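Local structure of dual specificity protein phosphatase 12 (Homo sapiens, 4KI9) at residues A73-G76 with Q77-E81; A126-E130 with G131-Q135; Q155-L158 with Q159-T162. The protein removes phosphate from phosphotyrosine as well as phosphoserine and phosphothreonine residues of proteins, here represented by its catalytic domain. The protein carries 2 engineered substitutions. All coordinates share one frame; numbering follows the deposited sequence.

All three interactions are local and follow one another along the chain; each lies within a continuous stretch, so none closes a loop, encloses another or crosses. Interaction 1 (73-81) forms the last turns of helix 68-80, which packs on strands of the central sheet and leads into strand 84-88. Interaction 2 (126-135) comes after helix 112-122, where the loop passes the substrate-binding residues and turns into helix 130-141. Interaction 3 (155-162) is at the end of helix 151-160, close to the C terminus. The first two lie on opposite sides of the chain's centre, with centres about 24 Å apart. Interactions 2 and 3 touch where Q135 CD lies 3.1 Å from Y156 OH, which brings helices 130-141 and 151-160 together.

Interaction 1. Residues A73-G76 with Q77-E81; sequences AFIG and QARAE
I75 meets R79 one turn further along helix 68-80, the alpha-helix that precedes strand 84-88 in this phosphatase domain. The two are joined twice. R79 N donates to I75 O at 2.9 Å with an N-H...O angle of 165°, and methyl CG2 of I75 lies 4.1 Å from R79 CG, and the two side chains pass at a slant. A chi1 of -60° sets CG1 of I75 next to the backbone N and leaves CG2 trans to it, which turns this branch toward the following turn, where R79 CG also rests on I75 O. The same i to i+4 bonding continues to either side: A78 N bonds to F74 O, and A80 N reaches G76 O over 2.8 Å.

On the exposed side, Q77 N bonds to A73 O at 2.9 Å, and the same oxygen receives a weak bond from a water molecule. The extended Q77 side chain brings OE1 within 2.7 Å of this water, which donates to it.

Further out, I75 packs on V85 and V87 of strand 84-88, on L31 of strand 27-34, and on I99 and F103 of helix 95-108. A78 joins it on V85, while F74 lies against strands 27-34 and 50-55. The R79 chain kinks beyond CG (chi3 53°), and its NE donates to R83 O, tying the final turn to the residue just before strand 84-88.

Interaction 2. Residues A126-E130 with G131-Q135; sequences AKMNE and GFEWQ
N129 holds CG between its backbone N and carbonyl carbon (chi1 76°), and this torsion folds its amide back over F132 and the first turn of helix 130-141. N129 is the N-cap: its OD1 accepts from F132 N at 3.0 Å, the donor lying well above the carbonyl plane and the N-H...O angle being 150°. The backbone continues the capped turn, with E133 N bonded to N129 O at 3.2 Å and W134 N to E130 O.

The other half of the amide sits over one face of the F132 ring. ND2 stands 3.0 Å above the ring plane, offset toward the rim near CE2, with amide and ring planes 43° apart. ND2 also donates to D58 OD1, which helps to fix the rotation of the amide. M128 has the same kind of first torsion and approaches the ring at its edge with CB; its SD is 3.9 Å from F132 CB, and its CG is 3.6 Å from E133 CG.

The turn adjoins the phosphate-binding loop of the phosphatase fold. N129 N donates to S94 OG, and F132 touches S94 and R95, both substrate-binding residues. A bound phosphate ion, probably from the crystallisation liquor, lies about 5 Å from the F132 side chain (nearest atoms). With OD1 spent on F132 N and ND2 on D58 OD1, both ends of the N129 amide are engaged, which fixes its flip.

Interaction 3. Residues Q155-L158 with Q159-T162; sequences QYRL and QKVT
Y156 and K160 are one turn apart near the C-terminal end of helix 151-160, an alpha-helix, and they are joined by both backbone and water. K160 N donates to Y156 O at 3.0 Å, and a water bridges the same turn, donating to Y156 O while accepting from K160 NZ at 2.9 Å. One residue earlier, Q159 N donates to Q155 O. V161 N makes a longer bond to R157 O, 3.3 Å at an N-H...O angle of 140°, together with a weak one to L158 O.

The side chains of Y156 and R157 are held from outside by D63: Y156 OH is hydrogen-bonded to one of its carboxylate oxygens and R157 NH1 forms a salt bridge with the other. This ties the helix to the loop containing D63, while the Y156 ring also touches Q135 and L138 of helix 130-141.

K160 touches both. Its first torsion (chi1 -84°) sets CG over a face of the Y156 ring in a CH-pi contact, 4.2 Å from the centroid and 17° off the ring normal, and the bend that follows leaves CE 3.6 Å from Y156 OH. K160 CB lies over a face of the R157 guanidinium, 3.5 Å from NH1. The charged ends, R157 NH1 and K160 NZ, stay 6.4 Å apart.

Q159 O accepts from both T162 N and T162 OG1, the hydroxyl bond measuring 2.8 Å.

Interaction 1. Residues A73-G76 with Q77-E81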
loop_
_atom_site.group_PDB
_atom_site.type_symbol
_atom_site.label_atom_id
_atom_site.label_comp_id
_atom_site.label_asym_id
_atom_site.label_seq_id
_atom_site.Cartn_x
_atom_site.Cartn_y
_atom_site.Cartn_z
ATOM N N ALA A 73 -2.110 -0.291 9.130
ATOM C CA ALA A 73 -3.029 -0.047 10.250
ATOM C C ALA A 73 -4.311 0.666 9.788
ATOM O O ALA A 73 -5.411 0.370 10.275
ATOM C CB ALA A 73 -2.335 0.760 11.350
ATOM N N PHE A 74 -4.174 1.602 8.856
ATOM C CA PHE A 74 -5.342 2.322 8.336
ATOM C C PHE A 74 -6.264 1.345 7.627
ATOM O O PHE A 74 -7.478 1.332 7.838
ATOM C CB PHE A 74 -4.910 3.412 7.355
ATOM C CG PHE A 74 -6.063 4.107 6.677
ATOM C CD1 PHE A 74 -6.413 3.790 5.378
ATOM C CD2 PHE A 74 -6.810 5.066 7.357
ATOM C CE1 PHE A 74 -7.490 4.434 4.749
ATOM C CE2 PHE A 74 -7.865 5.716 6.739
ATOM C CZ PHE A 74 -8.211 5.392 5.438
ATOM N N ILE A 75 -5.673 0.509 6.787
ATOM C CA ILE A 75 -6.463 -0.424 6.008
ATOM C C ILE A 75 -7.097 -1.453 6.938
ATOM O O ILE A 75 -8.284 -1.761 6.813
ATOM C CB ILE A 75 -5.618 -1.153 4.966
ATOM C CG1 ILE A 75 -4.986 -0.137 3.999
ATOM C CG2 ILE A 75 -6.511 -2.159 4.207
ATOM C CD1 ILE A 75 -3.895 -0.741 3.102
ATOM N N GLY A 76 -6.297 -1.970 7.871
ATOM C CA GLY A 76 -6.749 -2.983 8.808
ATOM C C GLY A 76 -7.891 -2.510 9.688
ATOM O O GLY A 76 -8.852 -3.246 9.899
ATOM N N GLN A 77 -7.780 -1.298 10.223
ATOM C CA GLN A 77 -8.846 -0.743 11.071
ATOM C C GLN A 77 -10.145 -0.536 10.287
ATOM O O GLN A 77 -11.242 -0.828 10.784
ATOM C CB GLN A 77 -8.407 0.581 11.725
ATOM C CG GLN A 77 -9.444 1.141 12.706
ATOM C CD GLN A 77 -8.937 2.340 13.497
ATOM O OE1 GLN A 77 -7.730 2.593 13.566
ATOM N NE2 GLN A 77 -9.863 3.080 14.105
ATOM N N ALA A 78 -10.027 -0.021 9.065
ATOM C CA ALA A 78 -11.195 0.155 8.215
ATOM C C ALA A 78 -11.874 -1.190 7.947
ATOM O O ALA A 78 -13.086 -1.310 8.081
ATOM C CB ALA A 78 -10.816 0.836 6.907
ATOM N N ARG A 79 -11.093 -2.195 7.564
ATOM C CA ARG A 79 -11.645 -3.518 7.258
ATOM C C ARG A 79 -12.189 -4.154 8.541
ATOM O O ARG A 79 -13.243 -4.785 8.533
ATOM C CB ARG A 79 -10.580 -4.417 6.609
ATOM C CG ARG A 79 -10.069 -3.907 5.253
ATOM C CD ARG A 79 -10.825 -4.520 4.079
ATOM N NE ARG A 79 -12.251 -4.343 4.217
ATOM C CZ ARG A 79 -13.110 -5.309 4.519
ATOM N NH1 ARG A 79 -12.696 -6.554 4.690
ATOM N NH2 ARG A 79 -14.389 -5.018 4.649
ATOM N N ALA A 80 -11.496 -3.970 9.659
ATOM C CA ALA A 80 -12.009 -4.550 10.905
ATOM C C ALA A 80 -13.365 -3.944 11.278
ATOM O O ALA A 80 -14.177 -4.574 11.969
ATOM C CB ALA A 80 -11.020 -4.369 12.039
ATOM N N GLU A 81 -13.605 -2.723 10.803
ATOM C CA GLU A 81 -14.852 -2.020 11.072
ATOM C C GLU A 81 -15.914 -2.303 10.013
ATOM O O GLU A 81 -17.012 -1.749 10.070
ATOM C CB GLU A 81 -14.591 -0.511 11.167
ATOM C CG GLU A 81 -14.873 0.088 12.523
ATOM C CD GLU A 81 -13.843 -0.284 13.565
ATOM O OE1 GLU A 81 -14.133 -0.121 14.772
ATOM O OE2 GLU A 81 -12.741 -0.728 13.179
HETATM O O HOH W 1 -5.273 1.700 13.040
#

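Interaction 2. Residues A126-E130 with G131-Q135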
loop_
_atom_site.group_PDB
_atom_site.type_symbol
_atom_site.label_atom_id
_atom_site.label_comp_id
_atom_site.label_asym_id
_atom_site.label_seq_id
_atom_site.Cartn_x
_atom_site.Cartn_y
_atom_site.Cartn_z
ATOM N N ALA A 126 0.939 -5.307 -12.676
ATOM C CA ALA A 126 1.482 -4.841 -11.403
ATOM C C ALA A 126 2.992 -5.021 -11.409
ATOM O O ALA A 126 3.499 -6.097 -11.717
ATOM C CB ALA A 126 0.850 -5.579 -10.225
ATOM N N LYS A 127 3.705 -3.950 -11.090
ATOM C CA LYS A 127 5.157 -3.956 -11.132
ATOM C C LYS A 127 5.667 -2.828 -10.248
ATOM O O LYS A 127 5.830 -1.694 -10.707
ATOM C CB LYS A 127 5.629 -3.756 -12.577
ATOM C CG LYS A 127 7.141 -3.772 -12.782
ATOM C CD LYS A 127 7.471 -3.584 -14.258
ATOM C CE LYS A 127 8.931 -3.217 -14.482
ATOM N NZ LYS A 127 9.106 -2.339 -15.685
ATOM N N MET A 128 5.882 -3.114 -8.968
ATOM C CA MET A 128 6.406 -2.091 -8.074
ATOM C C MET A 128 7.859 -1.876 -8.443
ATOM O O MET A 128 8.510 -2.798 -8.916
ATOM C CB MET A 128 6.268 -2.503 -6.606
ATOM C CG MET A 128 7.203 -3.620 -6.173
ATOM S SD MET A 128 6.959 -4.064 -4.443
ATOM C CE MET A 128 5.376 -4.890 -4.540
ATOM N N ASN A 129 8.362 -0.665 -8.249
ATOM C CA ASN A 129 9.761 -0.395 -8.530
ATOM C C ASN A 129 10.666 -1.227 -7.627
ATOM O O ASN A 129 10.243 -1.751 -6.596
ATOM C CB ASN A 129 10.091 1.114 -8.496
ATOM C CG ASN A 129 10.180 1.688 -7.086
ATOM O OD1 ASN A 129 11.034 1.289 -6.296
ATOM N ND2 ASN A 129 9.318 2.669 -6.781
ATOM N N GLU A 130 11.914 -1.346 -8.038
ATOM C CA GLU A 130 12.860 -2.253 -7.421
ATOM C C GLU A 130 13.202 -1.866 -5.997
ATOM O O GLU A 130 13.484 -2.731 -5.168
ATOM C CB GLU A 130 14.132 -2.324 -8.282
ATOM C CG GLU A 130 14.745 -0.954 -8.643
ATOM C CD GLU A 130 13.973 -0.177 -9.727
ATOM O OE1 GLU A 130 14.459 0.899 -10.145
ATOM O OE2 GLU A 130 12.885 -0.628 -10.158
ATOM N N GLY A 131 13.194 -0.566 -5.724
ATOM C CA GLY A 131 13.345 -0.063 -4.367
ATOM C C GLY A 131 12.243 -0.542 -3.426
ATOM O O GLY A 131 12.514 -0.922 -2.286
ATOM N N PHE A 132 11.001 -0.523 -3.896
ATOM C CA PHE A 132 9.885 -0.985 -3.076
ATOM C C PHE A 132 9.990 -2.487 -2.780
ATOM O O PHE A 132 9.702 -2.926 -1.666
ATOM C CB PHE A 132 8.529 -0.623 -3.708
ATOM C CG PHE A 132 8.269 0.866 -3.802
ATOM C CD1 PHE A 132 9.003 1.770 -3.046
ATOM C CD2 PHE A 132 7.294 1.360 -4.658
ATOM C CE1 PHE A 132 8.770 3.138 -3.130
ATOM C CE2 PHE A 132 7.047 2.725 -4.752
ATOM C CZ PHE A 132 7.789 3.619 -3.986
ATOM N N GLU A 133 10.413 -3.276 -3.772
ATOM C CA GLU A 133 10.653 -4.699 -3.559
ATOM C C GLU A 133 11.633 -4.940 -2.419
ATOM O O GLU A 133 11.377 -5.756 -1.544
ATOM C CB GLU A 133 11.232 -5.362 -4.825
ATOM C CG GLU A 133 10.216 -5.635 -5.904
ATOM C CD GLU A 133 10.712 -6.670 -6.904
ATOM O OE1 GLU A 133 11.873 -7.110 -6.766
ATOM O OE2 GLU A 133 9.939 -7.044 -7.813
ATOM N N TRP A 134 12.762 -4.240 -2.455
ATOM C CA TRP A 134 13.786 -4.364 -1.421
ATOM C C TRP A 134 13.238 -3.960 -0.044
ATOM O O TRP A 134 13.452 -4.649 0.958
ATOM C CB TRP A 134 15.007 -3.523 -1.806
ATOM C CG TRP A 134 16.031 -3.353 -0.731
ATOM C CD1 TRP A 134 16.362 -2.190 -0.083
ATOM C CD2 TRP A 134 16.866 -4.373 -0.178
ATOM N NE1 TRP A 134 17.359 -2.432 0.835
ATOM C CE2 TRP A 134 17.681 -3.762 0.798
ATOM C CE3 TRP A 134 17.006 -5.744 -0.416
ATOM C CZ2 TRP A 134 18.622 -4.479 1.536
ATOM C CZ3 TRP A 134 17.940 -6.455 0.320
ATOM C CH2 TRP A 134 18.736 -5.822 1.285
ATOM N N GLN A 135 12.509 -2.853 -0.005
ATOM C CA GLN A 135 11.883 -2.394 1.241
ATOM C C GLN A 135 10.930 -3.415 1.838
ATOM O O GLN A 135 10.907 -3.611 3.048
ATOM C CB GLN A 135 11.184 -1.031 1.034
ATOM C CG GLN A 135 12.196 0.114 0.860
ATOM C CD GLN A 135 11.569 1.380 0.311
ATOM O OE1 GLN A 135 10.488 1.796 0.740
ATOM N NE2 GLN A 135 12.242 1.998 -0.649
#

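Interaction 3. Residues Q155-L158 with Q159-T162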
loop_
_atom_site.group_PDB
_atom_site.type_symbol
_atom_site.label_atom_id
_atom_site.label_comp_id
_atom_site.label_asym_id
_atom_site.label_seq_id
_atom_site.Cartn_x
_atom_site.Cartn_y
_atom_site.Cartn_z
ATOM N N GLN A 155 20.394 0.687 9.479
ATOM C CA GLN A 155 21.271 0.640 8.308
ATOM C C GLN A 155 20.549 1.181 7.074
ATOM O O GLN A 155 21.124 1.915 6.276
ATOM C CB GLN A 155 21.776 -0.785 8.050
ATOM C CG GLN A 155 22.783 -0.863 6.929
ATOM C CD GLN A 155 24.107 -0.208 7.291
ATOM O OE1 GLN A 155 24.404 0.010 8.468
ATOM N NE2 GLN A 155 24.908 0.116 6.277
ATOM N N TYR A 156 19.282 0.818 6.928
ATOM C CA TYR A 156 18.461 1.291 5.822
ATOM C C TYR A 156 18.329 2.821 5.794
ATOM O O TYR A 156 18.388 3.436 4.724
ATOM C CB TYR A 156 17.073 0.658 5.933
ATOM C CG TYR A 156 16.002 1.273 5.063
ATOM C CD1 TYR A 156 15.068 2.169 5.593
ATOM C CD2 TYR A 156 15.885 0.922 3.727
ATOM C CE1 TYR A 156 14.066 2.720 4.794
ATOM C CE2 TYR A 156 14.883 1.464 2.923
ATOM C CZ TYR A 156 13.976 2.356 3.467
ATOM O OH TYR A 156 12.983 2.885 2.674
ATOM N N ARG A 157 18.130 3.429 6.960
ATOM C CA ARG A 157 18.000 4.886 7.041
ATOM C C ARG A 157 19.341 5.608 6.808
ATOM O O ARG A 157 19.388 6.679 6.211
ATOM C CB ARG A 157 17.362 5.309 8.370
ATOM C CG ARG A 157 15.859 4.956 8.516
ATOM C CD ARG A 157 14.962 5.649 7.492
ATOM N NE ARG A 157 15.332 7.053 7.327
ATOM C CZ ARG A 157 15.143 7.761 6.216
ATOM N NH1 ARG A 157 14.555 7.214 5.155
ATOM N NH2 ARG A 157 15.555 9.024 6.162
ATOM N N LEU A 158 20.435 5.022 7.270
ATOM C CA LEU A 158 21.750 5.576 6.959
ATOM C C LEU A 158 21.967 5.569 5.448
ATOM O O LEU A 158 22.491 6.532 4.884
ATOM C CB LEU A 158 22.873 4.788 7.650
ATOM C CG LEU A 158 22.940 4.816 9.175
ATOM C CD1 LEU A 158 24.058 3.921 9.664
ATOM C CD2 LEU A 158 23.160 6.255 9.644
ATOM N N GLN A 159 21.569 4.483 4.791
ATOM C CA GLN A 159 21.741 4.386 3.341
ATOM C C GLN A 159 20.861 5.395 2.618
ATOM O O GLN A 159 21.276 6.000 1.634
ATOM C CB GLN A 159 21.456 2.958 2.853
ATOM C CG GLN A 159 22.460 1.951 3.421
ATOM C CD GLN A 159 22.272 0.538 2.897
ATOM O OE1 GLN A 159 22.827 -0.414 3.447
ATOM N NE2 GLN A 159 21.497 0.395 1.827
ATOM N N LYS A 160 19.644 5.579 3.116
ATOM C CA LYS A 160 18.732 6.559 2.526
ATOM C C LYS A 160 19.275 7.983 2.482
ATOM O O LYS A 160 19.002 8.722 1.529
ATOM C CB LYS A 160 17.361 6.503 3.219
ATOM C CG LYS A 160 16.461 5.415 2.640
ATOM C CD LYS A 160 15.983 5.824 1.252
ATOM C CE LYS A 160 15.246 4.706 0.554
ATOM N NZ LYS A 160 16.184 3.674 0.075
ATOM N N VAL A 161 20.055 8.379 3.485
ATOM C CA VAL A 161 20.540 9.765 3.528
ATOM C C VAL A 161 21.834 10.016 2.760
ATOM O O VAL A 161 22.287 11.156 2.660
ATOM C CB VAL A 161 20.686 10.311 4.975
ATOM C CG1 VAL A 161 19.392 10.082 5.767
ATOM C CG2 VAL A 161 21.871 9.661 5.697
ATOM N N THR A 162 22.437 8.965 2.217
ATOM C CA THR A 162 23.671 9.138 1.461
ATOM C C THR A 162 23.431 9.678 0.054
ATOM O O THR A 162 22.363 9.497 -0.518
ATOM C CB THR A 162 24.466 7.837 1.354
ATOM O OG1 THR A 162 23.713 6.885 0.594
ATOM C CG2 THR A 162 24.741 7.280 2.734
HETATM O O HOH W 2 18.193 2.427 1.795
#